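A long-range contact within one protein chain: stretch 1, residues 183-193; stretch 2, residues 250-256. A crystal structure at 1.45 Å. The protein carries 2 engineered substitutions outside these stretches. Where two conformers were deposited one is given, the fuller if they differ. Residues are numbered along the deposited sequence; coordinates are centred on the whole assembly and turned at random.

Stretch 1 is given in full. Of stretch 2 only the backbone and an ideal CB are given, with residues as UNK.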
# COMPACT_ATOMS: atom_id res chain seq x y z
N GLY A 183 -14.25 -9.90 1.06
CA GLY A 183 -13.16 -10.16 0.14
C GLY A 183 -13.17 -11.59 -0.39
O GLY A 183 -12.85 -11.84 -1.55
N ASN A 184 -13.54 -12.55 0.46
CA ASN A 184 -13.83 -13.91 0.02
C ASN A 184 -14.89 -13.90 -1.07
O ASN A 184 -14.75 -14.56 -2.10
CB ASN A 184 -14.30 -14.70 1.25
CG ASN A 184 -14.64 -16.13 0.95
OD1 ASN A 184 -15.79 -16.44 0.63
ND2 ASN A 184 -13.66 -17.01 1.08
N MET A 185 -15.95 -13.11 -0.84
CA MET A 185 -17.07 -13.02 -1.78
C MET A 185 -16.63 -12.43 -3.13
O MET A 185 -17.12 -12.86 -4.18
CB MET A 185 -18.19 -12.21 -1.12
CG MET A 185 -19.57 -12.28 -1.82
SD MET A 185 -20.96 -11.60 -0.78
CE MET A 185 -21.09 -12.90 0.46
N VAL A 186 -15.68 -11.49 -3.12
CA VAL A 186 -15.09 -10.98 -4.36
C VAL A 186 -14.53 -12.15 -5.18
O VAL A 186 -14.81 -12.29 -6.38
CB VAL A 186 -13.98 -9.95 -4.05
CG1 VAL A 186 -13.10 -9.71 -5.29
CG2 VAL A 186 -14.58 -8.64 -3.54
N ALA A 187 -13.68 -12.96 -4.55
CA ALA A 187 -13.11 -14.11 -5.25
C ALA A 187 -14.18 -15.08 -5.72
O ALA A 187 -14.11 -15.61 -6.84
CB ALA A 187 -12.09 -14.81 -4.35
N SER A 188 -15.20 -15.32 -4.89
CA SER A 188 -16.25 -16.27 -5.23
C SER A 188 -17.03 -15.80 -6.45
O SER A 188 -17.38 -16.60 -7.33
CB SER A 188 -17.16 -16.42 -4.03
OG SER A 188 -18.01 -17.52 -4.18
N VAL A 189 -17.34 -14.50 -6.51
CA VAL A 189 -18.07 -13.95 -7.65
C VAL A 189 -17.20 -13.97 -8.89
O VAL A 189 -17.66 -14.32 -9.98
CB VAL A 189 -18.58 -12.55 -7.31
CG1 VAL A 189 -19.10 -11.83 -8.57
CG2 VAL A 189 -19.68 -12.63 -6.28
N ALA A 190 -15.92 -13.63 -8.75
CA ALA A 190 -15.02 -13.67 -9.90
C ALA A 190 -14.90 -15.09 -10.46
O ALA A 190 -14.86 -15.28 -11.69
CB ALA A 190 -13.65 -13.10 -9.53
N LEU A 191 -14.83 -16.10 -9.59
CA LEU A 191 -14.70 -17.48 -10.06
C LEU A 191 -16.00 -17.98 -10.69
O LEU A 191 -15.97 -18.72 -11.67
CB LEU A 191 -14.25 -18.38 -8.92
CG LEU A 191 -12.80 -18.18 -8.45
CD1 LEU A 191 -12.56 -18.82 -7.11
CD2 LEU A 191 -11.82 -18.69 -9.50
N GLN A 192 -17.15 -17.56 -10.17
CA GLN A 192 -18.41 -17.87 -10.85
C GLN A 192 -18.44 -17.21 -12.22
O GLN A 192 -18.82 -17.84 -13.21
CB GLN A 192 -19.59 -17.39 -10.02
CG GLN A 192 -19.89 -18.23 -8.79
CD GLN A 192 -20.99 -17.61 -7.97
OE1 GLN A 192 -22.16 -17.75 -8.29
NE2 GLN A 192 -20.62 -16.90 -6.92
N ALA A 193 -18.07 -15.94 -12.30
CA ALA A 193 -18.08 -15.24 -13.58
C ALA A 193 -17.17 -15.92 -14.60
O ALA A 193 -17.51 -16.01 -15.78
CB ALA A 193 -17.70 -13.77 -13.39
N UNK A 250 -14.43 -26.45 -1.58
CA UNK A 250 -14.94 -25.84 -2.80
C UNK A 250 -14.25 -24.50 -2.97
O UNK A 250 -14.16 -23.73 -2.01
CB UNK A 250 -16.46 -25.68 -2.76
N UNK A 251 -13.75 -24.22 -4.18
CA UNK A 251 -12.99 -22.99 -4.40
C UNK A 251 -13.85 -21.73 -4.23
O UNK A 251 -13.29 -20.63 -4.08
CB UNK A 251 -12.37 -23.01 -5.80
N UNK A 252 -15.17 -21.85 -4.26
CA UNK A 252 -16.05 -20.71 -4.04
C UNK A 252 -16.18 -20.38 -2.56
O UNK A 252 -16.78 -19.35 -2.22
CB UNK A 252 -17.43 -20.99 -4.64
N UNK A 253 -15.66 -21.23 -1.69
CA UNK A 253 -15.58 -20.99 -0.25
C UNK A 253 -14.14 -20.79 0.20
O UNK A 253 -13.84 -19.84 0.94
CB UNK A 253 -16.21 -22.15 0.52
N UNK A 254 -13.22 -21.65 -0.25
CA UNK A 254 -11.81 -21.58 0.10
C UNK A 254 -11.00 -21.38 -1.18
O UNK A 254 -10.38 -22.33 -1.68
CB UNK A 254 -11.36 -22.84 0.84
N UNK A 255 -11.00 -20.16 -1.74
CA UNK A 255 -10.30 -19.95 -3.02
C UNK A 255 -8.80 -20.20 -2.94
O UNK A 255 -8.17 -20.46 -3.97
CB UNK A 255 -10.54 -18.52 -3.51
N UNK A 256 -8.21 -20.16 -1.74
CA UNK A 256 -6.81 -20.52 -1.62
C UNK A 256 -6.53 -21.94 -2.10
O UNK A 256 -5.39 -22.23 -2.48
CB UNK A 256 -6.36 -20.37 -0.17

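Stretch 1 is a continuous helix whose face toward stretch 2 is lined by Asn 184, Ala 187, Ser 188 and Leu 191, with Gln 192 at one edge. The CA atoms come within 4.6 Å at Ser 188 and position 252.

Position 250 lies out of reach: its ideal CB has no atom of stretch 1 within 5.5 Å. Phi/psi of -87/132 is an extended conformation open to most residues, so the helix sets no preference. The backbone does offer a clue, since the O atom of 250 accepts hydrogen bonds from the N atoms of 253 and 254, marking a tight turn; a short polar side chain could serve its free amide groups. The residue is Asn 250, and its OD1 accepts from N of position 252 at 2.8 Å, bracing the turn from within.

At position 251 CA-to-CB points sideways, yet the ideal CB is 4.4 Å from CD1 of Leu 191. That methyl group offers an apolar surface and no polar partner, so a valine, isoleucine, leucine or methionine would suit. Ile 251 is found, with chi1 p and chi2 t; its CD1 lies 4.1 Å from CD1 of Leu 191.

Position 252 is the centre of the contact. Its carbonyl O accepts a hydrogen bond from OG of Ser 188 at 3.0 Å, and a water that donates to this O and to OD1 of Asn 184, 2.7 Å in each case, adds a bridge. These bonds use the backbone and therefore say little about the side chain. The ideal CB is 3.5 Å from OG of Ser 188 and points sideways, leaving a longer chain to run along the helix toward Leu 191 and the aliphatic part of Gln 192. Leucine or methionine would fit, and isoleucine is conceivable. Leu 252, in the m, t rotamer, sets CD2 3.7 Å from CB of Leu 191 and CD1 4.0 Å from CG of Gln 192; it has the largest covered area in either stretch.

Position 253 directs CA-to-CB away, so stretch 1 does not select its side chain. What matters is its O atom, which accepts from ND2 of Asn 184 at 2.8 Å with a nearly straight N-H...O angle of 165°. Many residues would be compatible; Ala 253 is present.

Position 254 also points away and makes no contact, leaving the choice open. It is Ser 254.

At position 255 CA-to-CB points toward the helix, and the ideal CB is 4.1 Å from both CB of Ala 187 and CD1 of Leu 191. A compact apolar group is favoured: alanine, valine or proline, the last allowed by a phi of -62°. Pro 255 places CG 4.0 Å from CB of Ala 187 and CB 4.2 Å from CD1 of Leu 191, while CD lies 3.6 Å from ND2 of Asn 184.

Position 256 is out of reach and unconstrained by stretch 1; it is Leu 256.

Stretch 2 250-256: NILASPL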
# COMPACT_ATOMS: atom_id res chain seq x y z
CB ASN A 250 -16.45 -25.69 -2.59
CG ASN A 250 -17.20 -25.14 -3.78
OD1 ASN A 250 -16.81 -24.16 -4.41
ND2 ASN A 250 -18.34 -25.75 -4.07
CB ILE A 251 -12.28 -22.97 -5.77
CG1 ILE A 251 -13.27 -22.91 -6.94
CG2 ILE A 251 -11.35 -24.16 -5.88
CD1 ILE A 251 -12.59 -22.76 -8.30
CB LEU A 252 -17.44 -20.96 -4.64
CG LEU A 252 -17.44 -21.27 -6.13
CD1 LEU A 252 -18.88 -21.46 -6.61
CD2 LEU A 252 -16.77 -20.18 -6.95
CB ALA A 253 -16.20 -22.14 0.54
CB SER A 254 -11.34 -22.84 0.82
OG SER A 254 -11.96 -22.96 2.07
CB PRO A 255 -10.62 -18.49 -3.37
CG PRO A 255 -10.98 -17.87 -2.02
CD PRO A 255 -11.69 -18.95 -1.27
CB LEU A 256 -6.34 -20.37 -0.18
CG LEU A 256 -4.84 -20.53 0.06
CD1 LEU A 256 -4.07 -19.41 -0.62
CD2 LEU A 256 -4.54 -20.55 1.55
O HOH W 1 -17.69 -18.36 0.16
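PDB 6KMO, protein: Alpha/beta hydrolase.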